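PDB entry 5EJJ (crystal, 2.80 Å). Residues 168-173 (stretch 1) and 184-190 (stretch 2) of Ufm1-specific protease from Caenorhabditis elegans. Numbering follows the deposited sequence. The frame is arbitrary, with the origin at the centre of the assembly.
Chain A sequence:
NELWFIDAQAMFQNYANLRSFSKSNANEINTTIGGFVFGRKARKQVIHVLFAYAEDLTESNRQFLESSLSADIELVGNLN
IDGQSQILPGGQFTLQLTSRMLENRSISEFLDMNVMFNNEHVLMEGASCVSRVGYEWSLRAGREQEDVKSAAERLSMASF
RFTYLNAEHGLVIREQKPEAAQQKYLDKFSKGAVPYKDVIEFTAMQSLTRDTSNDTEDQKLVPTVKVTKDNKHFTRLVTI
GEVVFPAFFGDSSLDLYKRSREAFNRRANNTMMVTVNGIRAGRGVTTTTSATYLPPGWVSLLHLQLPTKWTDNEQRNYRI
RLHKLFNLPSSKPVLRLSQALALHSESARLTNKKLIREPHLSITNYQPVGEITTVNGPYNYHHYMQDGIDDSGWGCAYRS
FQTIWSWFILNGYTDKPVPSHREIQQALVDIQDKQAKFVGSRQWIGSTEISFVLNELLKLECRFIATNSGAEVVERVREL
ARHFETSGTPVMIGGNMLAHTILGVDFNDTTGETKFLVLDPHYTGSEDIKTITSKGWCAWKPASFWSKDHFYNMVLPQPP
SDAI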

# COMPACT_ATOMS: atom_id res chain seq x y z
N GLU A 168 20.86 11.75 -13.34
CA GLU A 168 19.90 12.36 -14.27
C GLU A 168 19.40 13.74 -13.82
O GLU A 168 18.68 14.41 -14.54
CB GLU A 168 18.70 11.43 -14.47
CG GLU A 168 17.78 11.77 -15.65
CD GLU A 168 16.40 11.13 -15.52
OE1 GLU A 168 16.17 10.42 -14.51
OE2 GLU A 168 15.53 11.34 -16.41
N HIS A 169 19.75 14.17 -12.62
CA HIS A 169 19.30 15.47 -12.15
C HIS A 169 20.38 16.17 -11.35
O HIS A 169 20.17 17.27 -10.86
CB HIS A 169 18.06 15.32 -11.28
CG HIS A 169 16.87 14.79 -12.02
ND1 HIS A 169 16.03 15.59 -12.75
CD2 HIS A 169 16.37 13.54 -12.11
CE1 HIS A 169 15.06 14.86 -13.27
NE2 HIS A 169 15.24 13.60 -12.89
N GLY A 170 21.54 15.53 -11.20
CA GLY A 170 22.64 16.17 -10.51
C GLY A 170 22.32 16.47 -9.05
O GLY A 170 22.57 17.56 -8.53
N LEU A 171 21.77 15.45 -8.40
CA LEU A 171 21.36 15.54 -7.01
C LEU A 171 22.34 14.75 -6.16
O LEU A 171 22.71 13.61 -6.49
CB LEU A 171 19.96 14.95 -6.88
CG LEU A 171 18.92 15.76 -7.63
CD1 LEU A 171 17.54 15.18 -7.44
CD2 LEU A 171 19.01 17.18 -7.10
N VAL A 172 22.76 15.36 -5.06
CA VAL A 172 23.63 14.65 -4.15
C VAL A 172 23.18 14.87 -2.69
O VAL A 172 23.05 16.01 -2.23
CB VAL A 172 25.15 14.99 -4.40
CG1 VAL A 172 25.39 16.48 -4.39
CG2 VAL A 172 26.04 14.34 -3.37
N ILE A 173 22.92 13.77 -2.00
CA ILE A 173 22.74 13.83 -0.55
C ILE A 173 23.95 13.22 0.15
O ILE A 173 24.40 12.11 -0.18
CB ILE A 173 21.44 13.14 -0.09
CG1 ILE A 173 20.25 13.71 -0.84
CG2 ILE A 173 21.22 13.33 1.42
CD1 ILE A 173 19.10 12.76 -0.90
N LYS A 184 15.31 24.14 0.26
CA LYS A 184 14.35 23.75 -0.78
C LYS A 184 14.90 22.74 -1.80
O LYS A 184 14.48 22.71 -2.96
CB LYS A 184 13.83 24.99 -1.51
CG LYS A 184 13.62 26.18 -0.59
CD LYS A 184 12.16 26.57 -0.45
CE LYS A 184 11.93 27.37 0.84
NZ LYS A 184 11.01 26.67 1.80
N TYR A 185 15.82 21.89 -1.33
CA TYR A 185 16.70 21.14 -2.21
C TYR A 185 15.99 20.25 -3.23
O TYR A 185 16.50 20.09 -4.33
CB TYR A 185 17.77 20.38 -1.41
CG TYR A 185 18.84 19.73 -2.29
CD1 TYR A 185 18.84 18.37 -2.51
CD2 TYR A 185 19.82 20.49 -2.90
CE1 TYR A 185 19.79 17.76 -3.31
CE2 TYR A 185 20.79 19.89 -3.71
CZ TYR A 185 20.77 18.52 -3.91
OH TYR A 185 21.71 17.90 -4.72
N LEU A 186 14.82 19.70 -2.91
CA LEU A 186 14.11 18.91 -3.94
C LEU A 186 12.68 19.38 -4.25
O LEU A 186 11.90 18.61 -4.85
CB LEU A 186 14.06 17.41 -3.62
CG LEU A 186 15.27 16.52 -3.42
CD1 LEU A 186 15.81 16.77 -2.04
CD2 LEU A 186 14.85 15.08 -3.53
N ASP A 187 12.36 20.62 -3.87
CA ASP A 187 11.01 21.14 -4.01
C ASP A 187 10.40 20.90 -5.38
O ASP A 187 9.23 20.55 -5.49
CB ASP A 187 10.97 22.61 -3.66
CG ASP A 187 11.03 22.84 -2.18
OD1 ASP A 187 11.37 21.89 -1.46
OD2 ASP A 187 10.75 23.98 -1.74
N LYS A 188 11.21 21.08 -6.41
CA LYS A 188 10.81 20.75 -7.77
C LYS A 188 10.14 19.36 -7.85
O LYS A 188 9.19 19.17 -8.60
CB LYS A 188 12.01 20.86 -8.72
CG LYS A 188 11.86 20.06 -10.01
CD LYS A 188 12.92 20.42 -11.06
CE LYS A 188 14.35 20.06 -10.62
NZ LYS A 188 15.23 19.65 -11.78
N PHE A 189 10.62 18.40 -7.05
CA PHE A 189 10.15 17.01 -7.16
C PHE A 189 9.13 16.63 -6.11
O PHE A 189 8.38 15.67 -6.30
CB PHE A 189 11.29 16.02 -6.98
CG PHE A 189 12.44 16.24 -7.90
CD1 PHE A 189 13.49 17.06 -7.53
CD2 PHE A 189 12.48 15.60 -9.14
CE1 PHE A 189 14.55 17.25 -8.38
CE2 PHE A 189 13.54 15.79 -9.99
CZ PHE A 189 14.58 16.61 -9.61
N SER A 190 9.13 17.32 -4.98
CA SER A 190 8.31 16.87 -3.88
C SER A 190 7.07 17.70 -3.64
O SER A 190 6.49 17.63 -2.56
CB SER A 190 9.15 16.83 -2.60
OG SER A 190 9.73 18.08 -2.30

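Three side chains carry most of this contact: Y185 and F189 from the second stretch and L171 from the first. Together the two stretches bury 339 Å², counting both sides. The backbones stay well apart. Their nearest register is L171 with L186, whose CA atoms lie 8.6 Å from each other, so side chains must bridge the gap.

Y185 covers the most surface. Its CA-to-CB bond points toward the first stretch, and chi1 is t (-172°). The long side chain carries the hydroxyl up to the strand at 171-173. There the backbone N of V172 donates a hydrogen bond to Y185 OH, with N and OH 2.8 Å apart and an angle at the hydrogen of 169°. The bond is short and nearly straight. A tyrosine suits this place because it joins an apolar ring to a polar tip. The tip meets the backbone amide, while the ring offers carbon to a leucine. V172 points its CA-to-CB bond away from the second stretch; its closest approach is through the backbone N, though its CG1 also comes within 4.0 Å of Y185 OH.

L171 lies between the two aromatic residues. Its CA-to-CB bond points sideways, but the end of the side chain comes nearer, with chi1 m and chi2 t. The branched end lets one methyl meet each ring: CD2 is 3.9 Å from CZ of Y185, and CD1 is 3.8 Å from CE1 of F189. L171 is buried, as befits a wholly apolar side chain. Its CA also sits 3.3 Å from Y185 OH, beside the hydrogen bond made by the next residue.

F189 points its CA-to-CB bond toward the first stretch, with chi1 m. Besides L171, it meets H169. The edge of the F189 ring is directed at the face of the H169 ring, with planes at 87° and centroids 4.9 Å apart. The closest atoms are F189 CZ and H169 ND1, at 3.6 Å. Phenylalanine can thus serve two neighbours, an aliphatic one and an aromatic one. H169 is exposed, and its flat ring covers part of F189 while its polar nitrogens suit an exposed site. K188 adds a minor contact, its NZ 4.3 Å from H169 ND1.

Local backbone hydrogen bonds help shape the second stretch. A type I beta turn runs from K184 to D187, with D187 N hydrogen-bonded to K184 O at 3.1 Å. F189 N donates to L186 O at 2.6 Å. In the first stretch, G170 has positive phi (63°), which favours glycine, just before the strand begins.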